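Local coordinates for glutamine amidotransferase domain-containing protein (Streptococcus mutans, PDB 3L7N) that probably acts as a class I glutamine amidotransferase, taking ammonia from the side-chain amide of glutamine; its acceptor substrate is not established, at residues M30-V33 and Y34-E37; K41-D44 and D45-M48; G54-S57 and P58-K62; M221-A224 and L225-F228. All coordinates share one frame; numbering follows the deposited sequence.

Interaction 1 of 4, residues M30-V33 and Y34-E37; sequences MTKV and YRYE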
# COMPACT_ATOMS: atom_id res chain seq x y z
N MET A 30 16.49 -1.82 1.08
CA MET A 30 15.32 -2.47 1.63
C MET A 30 15.53 -2.97 3.04
O MET A 30 16.64 -3.18 3.45
CB MET A 30 14.98 -3.63 0.80
CG MET A 30 14.42 -3.32 -0.47
SD MET A 30 14.81 -4.66 -1.56
CE MET A 30 13.39 -4.72 -2.55
N THR A 31 14.45 -3.25 3.76
CA THR A 31 14.56 -3.88 5.03
C THR A 31 13.62 -4.98 4.99
O THR A 31 12.43 -4.77 4.83
CB THR A 31 14.16 -2.90 6.20
OG1 THR A 31 15.10 -1.82 6.27
CG2 THR A 31 14.15 -3.61 7.52
N LYS A 32 14.09 -6.18 5.09
CA LYS A 32 13.14 -7.25 5.04
C LYS A 32 12.82 -7.73 6.47
O LYS A 32 13.53 -8.59 7.01
CB LYS A 32 13.66 -8.35 4.16
CG LYS A 32 13.75 -7.96 2.77
CD LYS A 32 14.64 -8.89 1.96
CE LYS A 32 14.90 -8.35 0.57
NZ LYS A 32 15.84 -9.15 -0.17
N VAL A 33 11.82 -7.12 7.13
CA VAL A 33 11.62 -7.39 8.55
C VAL A 33 11.36 -8.85 8.86
O VAL A 33 11.81 -9.35 9.87
CB VAL A 33 10.61 -6.52 9.17
CG1 VAL A 33 10.96 -5.11 8.92
CG2 VAL A 33 9.21 -6.84 8.66
N TYR A 34 10.71 -9.56 7.94
CA TYR A 34 10.47 -10.98 8.10
C TYR A 34 11.74 -11.80 8.15
O TYR A 34 11.69 -13.01 8.51
CB TYR A 34 9.51 -11.52 6.97
CG TYR A 34 10.00 -11.28 5.59
CD1 TYR A 34 10.69 -12.26 4.89
CD2 TYR A 34 9.81 -10.04 4.97
CE1 TYR A 34 11.19 -12.03 3.63
CE2 TYR A 34 10.30 -9.80 3.71
CZ TYR A 34 11.01 -10.80 3.04
OH TYR A 34 11.52 -10.55 1.78
N ARG A 35 12.89 -11.21 7.76
CA ARG A 35 14.19 -11.92 7.81
C ARG A 35 14.95 -11.47 9.04
O ARG A 35 16.21 -11.58 9.13
CB ARG A 35 15.01 -11.61 6.54
CG ARG A 35 14.52 -12.33 5.26
CD ARG A 35 15.54 -12.13 4.15
NE ARG A 35 16.72 -12.94 4.39
CZ ARG A 35 16.89 -14.21 3.92
NH1 ARG A 35 15.98 -14.78 3.09
NH2 ARG A 35 17.95 -14.91 4.31
N TYR A 36 14.18 -10.95 10.02
CA TYR A 36 14.73 -10.28 11.22
C TYR A 36 15.74 -9.26 10.91
O TYR A 36 16.63 -9.04 11.69
CB TYR A 36 15.26 -11.27 12.23
CG TYR A 36 14.18 -12.22 12.71
CD1 TYR A 36 13.74 -12.21 14.04
CD2 TYR A 36 13.56 -13.09 11.83
CE1 TYR A 36 12.71 -13.07 14.46
CE2 TYR A 36 12.54 -13.91 12.23
CZ TYR A 36 12.12 -13.92 13.52
OH TYR A 36 11.09 -14.84 13.89
N GLU A 37 15.57 -8.56 9.78
CA GLU A 37 16.43 -7.40 9.48
C GLU A 37 16.05 -6.20 10.28
O GLU A 37 14.92 -5.99 10.58
CB GLU A 37 16.41 -7.09 8.00
CG GLU A 37 17.18 -8.07 7.20
CD GLU A 37 17.09 -7.83 5.74
OE1 GLU A 37 16.74 -6.72 5.31
OE2 GLU A 37 17.39 -8.75 4.99
O HOH W 1 17.48 -5.78 2.65

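Interaction 2 of 4, residues K41-D44 and D45-M48; sequences KDID and DFDM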
# COMPACT_ATOMS: atom_id res chain seq x y z
N LYS A 41 17.80 3.12 11.71
CA LYS A 41 17.66 4.02 12.85
C LYS A 41 17.58 5.54 12.48
O LYS A 41 16.90 6.33 13.18
CB LYS A 41 18.71 3.74 13.92
CG LYS A 41 18.24 2.58 14.97
CD LYS A 41 19.07 1.24 14.75
CE LYS A 41 20.65 1.55 14.77
NZ LYS A 41 21.51 0.40 14.23
N ASP A 42 18.16 5.90 11.30
CA ASP A 42 18.24 7.34 10.78
C ASP A 42 17.39 7.55 9.58
O ASP A 42 17.61 6.86 8.51
CB ASP A 42 19.71 7.67 10.33
CG ASP A 42 20.68 7.50 11.43
OD1 ASP A 42 20.28 7.77 12.59
OD2 ASP A 42 21.82 7.01 11.18
N ILE A 43 16.62 8.63 9.59
CA ILE A 43 16.00 9.05 8.41
C ILE A 43 16.98 9.61 7.38
O ILE A 43 16.59 9.98 6.27
CB ILE A 43 14.89 10.00 8.67
CG1 ILE A 43 15.30 11.04 9.63
CG2 ILE A 43 13.75 9.32 9.18
CD1 ILE A 43 15.06 12.36 9.11
N ASP A 44 18.27 9.58 7.70
CA ASP A 44 19.28 10.34 6.88
C ASP A 44 19.77 9.58 5.69
O ASP A 44 20.42 10.17 4.76
CB ASP A 44 20.48 10.75 7.76
CG ASP A 44 20.05 11.66 8.97
OD1 ASP A 44 19.39 12.77 8.71
OD2 ASP A 44 20.32 11.22 10.19
N ASP A 45 19.52 8.28 5.69
CA ASP A 45 19.97 7.42 4.60
C ASP A 45 19.00 7.31 3.42
O ASP A 45 19.29 6.61 2.45
CB ASP A 45 20.37 6.03 5.11
CG ASP A 45 21.50 6.08 6.17
OD1 ASP A 45 22.56 6.75 5.90
OD2 ASP A 45 21.29 5.54 7.31
N PHE A 46 17.88 8.02 3.48
CA PHE A 46 16.95 7.96 2.40
C PHE A 46 16.17 9.29 2.17
O PHE A 46 16.21 10.21 2.98
CB PHE A 46 16.00 6.74 2.56
CG PHE A 46 15.15 6.78 3.80
CD1 PHE A 46 14.00 7.63 3.85
CD2 PHE A 46 15.44 6.00 4.89
CE1 PHE A 46 13.22 7.70 4.95
CE2 PHE A 46 14.65 6.05 6.06
CZ PHE A 46 13.53 6.92 6.08
N ASP A 47 15.55 9.39 0.98
CA ASP A 47 14.81 10.54 0.55
C ASP A 47 13.33 10.17 0.52
O ASP A 47 12.48 11.04 0.64
CB ASP A 47 15.23 10.92 -0.87
CG ASP A 47 16.68 11.40 -0.95
OD1 ASP A 47 17.06 12.37 -0.20
OD2 ASP A 47 17.42 10.89 -1.83
N MET A 48 13.03 8.90 0.26
CA MET A 48 11.67 8.47 0.19
C MET A 48 11.55 7.09 0.83
O MET A 48 12.46 6.30 0.74
CB MET A 48 11.23 8.43 -1.25
CG MET A 48 9.94 7.72 -1.52
SD MET A 48 9.52 7.79 -3.29
CE MET A 48 7.88 7.08 -3.32
O HOH W 2 23.08 8.44 3.73

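Interaction 3 of 4, residues G54-S57 and P58-K62; sequences GPQS and PSSTK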
# COMPACT_ATOMS: atom_id res chain seq x y z
N GLY A 54 1.39 -6.49 4.26
CA GLY A 54 1.79 -7.53 5.11
C GLY A 54 0.64 -8.29 5.72
O GLY A 54 -0.41 -7.74 5.97
N PRO A 55 0.86 -9.55 6.02
CA PRO A 55 -0.17 -10.30 6.72
C PRO A 55 -0.49 -9.75 8.18
O PRO A 55 -1.46 -10.17 8.77
CB PRO A 55 0.44 -11.71 6.81
CG PRO A 55 1.89 -11.45 6.98
CD PRO A 55 2.19 -10.22 6.10
N GLN A 56 0.41 -8.94 8.77
CA GLN A 56 0.17 -8.43 10.15
C GLN A 56 -0.86 -7.32 10.11
O GLN A 56 -1.23 -6.79 9.00
CB GLN A 56 1.46 -7.87 10.76
CG GLN A 56 2.65 -8.80 10.71
CD GLN A 56 3.41 -8.74 9.34
OE1 GLN A 56 2.92 -8.18 8.33
NE2 GLN A 56 4.56 -9.34 9.31
N SER A 57 -1.33 -6.96 11.28
CA SER A 57 -2.12 -5.73 11.46
C SER A 57 -1.20 -4.73 12.18
O SER A 57 -0.13 -5.15 12.74
CB SER A 57 -3.37 -6.02 12.34
OG SER A 57 -3.03 -6.00 13.75
N PRO A 58 -1.61 -3.41 12.26
CA PRO A 58 -0.75 -2.48 13.03
C PRO A 58 -0.74 -2.82 14.49
O PRO A 58 -0.04 -2.21 15.24
CB PRO A 58 -1.40 -1.15 12.82
CG PRO A 58 -2.10 -1.28 11.58
CD PRO A 58 -2.59 -2.67 11.46
N SER A 59 -1.52 -3.79 14.91
CA SER A 59 -1.52 -4.13 16.33
C SER A 59 -1.08 -5.52 16.63
O SER A 59 -0.97 -5.88 17.78
CB SER A 59 -2.88 -3.86 16.99
OG SER A 59 -3.87 -4.67 16.40
N SER A 60 -0.81 -6.32 15.59
CA SER A 60 -0.13 -7.63 15.75
C SER A 60 1.02 -7.61 16.75
O SER A 60 1.82 -6.59 16.88
CB SER A 60 0.37 -8.15 14.44
OG SER A 60 -0.68 -8.32 13.53
N THR A 61 1.13 -8.70 17.44
CA THR A 61 1.96 -8.77 18.57
C THR A 61 3.26 -9.56 18.20
O THR A 61 3.26 -10.31 17.25
CB THR A 61 1.20 -9.43 19.71
OG1 THR A 61 1.86 -9.18 20.91
CG2 THR A 61 1.08 -11.00 19.49
N LYS A 62 4.37 -9.34 18.93
CA LYS A 62 5.61 -10.18 18.71
C LYS A 62 5.45 -11.64 19.12
O LYS A 62 6.27 -12.42 18.86
CB LYS A 62 6.86 -9.58 19.37
CG LYS A 62 7.28 -8.31 18.77
CD LYS A 62 8.78 -8.00 18.94
CE LYS A 62 9.01 -6.53 19.43
NZ LYS A 62 10.37 -6.16 19.13

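Interaction 4 of 4, residues M221-A224 and L225-F228; sequences MNQA and LYSF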
# COMPACT_ATOMS: atom_id res chain seq x y z
N MET A 221 -2.94 -0.44 -14.30
CA MET A 221 -2.59 -0.05 -12.91
C MET A 221 -1.11 0.28 -12.70
O MET A 221 -0.82 1.35 -12.20
CB MET A 221 -3.11 -0.98 -11.84
CG MET A 221 -3.28 -2.31 -12.22
SD MET A 221 -3.40 -3.25 -10.73
CE MET A 221 -4.86 -4.21 -11.02
N ASN A 222 -0.18 -0.59 -13.17
CA ASN A 222 1.26 -0.25 -13.07
C ASN A 222 1.46 1.13 -13.65
O ASN A 222 2.26 1.93 -13.16
CB ASN A 222 2.14 -1.22 -13.86
CG ASN A 222 1.98 -2.69 -13.45
OD1 ASN A 222 2.49 -3.57 -14.17
ND2 ASN A 222 1.35 -2.96 -12.30
N GLN A 223 0.79 1.39 -14.75
CA GLN A 223 1.07 2.58 -15.53
C GLN A 223 0.46 3.83 -14.84
O GLN A 223 1.10 4.91 -14.79
CB GLN A 223 0.56 2.40 -16.99
CG GLN A 223 0.96 3.61 -18.01
CD GLN A 223 2.47 4.03 -17.91
OE1 GLN A 223 3.41 3.17 -18.12
NE2 GLN A 223 2.71 5.33 -17.52
N ALA A 224 -0.73 3.67 -14.28
CA ALA A 224 -1.32 4.69 -13.50
C ALA A 224 -0.38 5.01 -12.35
O ALA A 224 -0.02 6.23 -12.12
CB ALA A 224 -2.61 4.26 -13.01
N LEU A 225 0.09 3.93 -11.62
CA LEU A 225 1.10 4.09 -10.52
C LEU A 225 2.31 4.91 -10.95
O LEU A 225 2.65 5.89 -10.31
CB LEU A 225 1.53 2.80 -10.03
CG LEU A 225 2.32 2.72 -8.76
CD1 LEU A 225 1.69 3.50 -7.60
CD2 LEU A 225 2.42 1.27 -8.41
N TYR A 226 2.93 4.53 -12.08
CA TYR A 226 4.08 5.25 -12.56
C TYR A 226 3.80 6.71 -12.67
O TYR A 226 4.67 7.54 -12.37
CB TYR A 226 4.57 4.71 -13.92
CG TYR A 226 5.03 3.29 -13.87
CD1 TYR A 226 5.54 2.76 -12.71
CD2 TYR A 226 4.95 2.47 -14.98
CE1 TYR A 226 5.93 1.37 -12.62
CE2 TYR A 226 5.37 1.07 -14.91
CZ TYR A 226 5.85 0.56 -13.72
OH TYR A 226 6.22 -0.79 -13.60
N SER A 227 2.62 7.07 -13.19
CA SER A 227 2.30 8.53 -13.39
C SER A 227 2.21 9.22 -12.03
O SER A 227 2.74 10.34 -11.86
CB SER A 227 1.00 8.72 -14.12
OG SER A 227 -0.06 8.05 -13.40
N PHE A 228 1.60 8.53 -11.04
CA PHE A 228 1.59 9.04 -9.65
C PHE A 228 3.02 9.25 -9.05
O PHE A 228 3.37 10.38 -8.62
CB PHE A 228 0.72 8.18 -8.74
CG PHE A 228 0.87 8.51 -7.27
CD1 PHE A 228 0.15 9.61 -6.70
CD2 PHE A 228 1.77 7.77 -6.45
CE1 PHE A 228 0.31 9.95 -5.33
CE2 PHE A 228 1.94 8.10 -5.07
CZ PHE A 228 1.21 9.21 -4.50

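Interaction 1 of 4, residues M30-V33 and Y34-E37
The turn that leaves the edge strand 27-32 folds back so that Glu37 meets the backbone of Lys32. The bond from Lys32 N to Glu37 OE1 is 2.7 Å long and almost straight, at 176°. The N-H comes from above the carboxylate plane, 61° out of it. Water 1 gives the same OE1 a second donor and also donates to Met30 O. OE1 thus takes two hydrogen bonds beside the strand end. Strand 27-32 is outermost in the sheet within this chain, next to strand 2-7, where Thr31 bonds to Phe5 and Leu7. The carboxylate therefore uses an N-H on the side without a neighbouring strand. The turn itself is held by Arg35 N to Lys32 O, 2.8 Å, and by a weak bond from Glu37 N to the same oxygen. Tyr36 N makes another weak bond to Val33 O. Lys32 and Tyr34 run side by side in the same direction. Lys32 CB lies 3.7 Å from Tyr34 CE2, and Lys32 CD is 3.5 Å from Tyr34 OH. Tyr34 holds CG between its backbone N and carbonyl carbon (chi1 57°), which turns the ring back along the extended lysine chain.

Interaction 2 of 4, residues K41-D44 and D45-M48
Asp45 and Asp42 bring their carboxylates near each other in the loop between strands 27-32 and 48-51. This loop leads from the edge of the sheet to strand 48-51, a neighbour of strand 2-7. At its far end Asp47 forms a salt bridge with Arg2, and Met48 enters the sheet by backbone bonds to Arg2 and His4.

Asp45 opens 45-48. Its OD2 is 4.0 Å from Asp42 CB and 4.2 Å from Asp42 OD2. The two carboxylate planes are 53° apart. Both groups are exposed, so solvent probably screens their like charges. Asp45 OD1 accepts a bond of 2.8 Å from water 2, which also donates weakly to Asp44 O. That carbonyl has a further partner in Arg2.

Phe46 follows and turns inward. Its CG sits between the backbone N and the carbonyl carbon (chi1 63°), and this brings the ring back beside Ile43. Phe46 CZ meets Ile43 CG2 at 3.9 Å, while Phe46 CE2 lies 4.0 Å from Ile43 CA. The branched side chain of Ile43 also packs on Lys79 and Ala80 of helix 70-82. The loop is thereby joined to that helix. Ile43 O stands over the centre of one face of the Phe46 ring, 4.1 Å above its plane.

Interaction 3 of 4, residues G54-S57 and P58-K62
Ser57 and Ser60 bond to each other through backbone and side chain at the tight end of this loop. Ser57 N donates to Ser60 OG over 2.7 Å, nearly straight at 171°. Ser60 carries its OG anti to the carbonyl carbon, beside its own N (chi1 -59°). From there the hydroxyl reaches back across the bend. Ser57 OG is an acceptor in its turn: it takes Ser59 N at 2.9 Å and, weakly, Ser60 N at 2.9 Å. It also has a weak hydrogen bond with Tyr105 OH. The bend is a type I beta turn from Ser57 to Ser60, with Pro58 and Ser59 at its corners. Its closing bond, Ser60 N to Ser57 O, is 3.2 Å long. The donor stands well above the carbonyl plane, 69° out of it. The Ser57 OG to Ser59 N bond makes an ST turn within the beta turn. Gln56 CB lies 3.5 Å from Ser60 OG.

The Pro58 ring packs on Leu92, Gln95 and Leu96 of helix 92-100. This helix follows a probable nucleophile elbow, the pattern expected of the class I glutaminase fold, which Pro58 approaches without touching. Ser59 is exposed, but its hydroxyl bonds to Tyr105 OH. The looser side begins beyond it. Thr61 points away, and Lys62 lies at the surface, with a long, weak ion pair to Asp69.

Interaction 4 of 4, residues M221-A224 and L225-F228
Leu225, Tyr226 and Ser227 each give their backbone N-H to the carbonyl four residues earlier, the regular alpha-helical pattern of helix 219-233. Leu225 N to Met221 O is 2.8 Å and essentially straight, at 178°. Tyr226 N to Asn222 O is 2.9 Å, and Ser227 N to Gln223 O is 3.1 Å. Phe228 N also bonds to Ala224 O, but the position of that oxygen is less certain.

The main side-chain contact belongs to Tyr226. Its CG lies beside the backbone N, anti to the carbonyl carbon (chi1 -62°), which leads the ring back along the helix toward Asn222. Asn222 O then stands 3.1 Å above the ring plane, over its centre. Gln223 approaches differently. Its chain bends at chi2, and OE1 comes to the ring edge in its plane, 3.6 Å from Tyr226 CD2. The amide and ring planes are 71° apart. Asn222 CB is 4.1 Å from Tyr226 CE2, while its ND2 turns to the carbonyls of Leu180 and Phe182.

Tyr226 and Leu225 also pack on helix 15-23, and Phe228 makes edge-to-face contacts with Phe176 and Tyr174. The helix is thus laid against both helix 15-23 and strand 173-176. Gln223 OE1 meets the positive rim of the ring, which is probably mildly favourable. Asn222 O lies over the electron-rich ring face, which probably adds little attraction; the hydrogen bond it accepts comes from Tyr226 N.

The first three contacts follow the chain through one side of the glutaminase domain. Interaction 1 ends strand 27-32. Interaction 2, in the same connection, leads into strand 48-51, and interaction 3 lies in the loop after that strand. Interactions 1 and 2 have centres 16 Å apart. Interactions 1 and 3 have centres 14 Å apart and nearest atoms about 5 Å apart. Tyr67 links their surroundings: it stacks edge-to-face with Tyr36 and lies close to Gln56. Interaction 3 is near the probable nucleophile elbow. Interaction 4 lies on the opposite side of the chain's centre from interaction 3, 28 Å between centres, yet its nearest atoms come within about 6 Å of interaction 2.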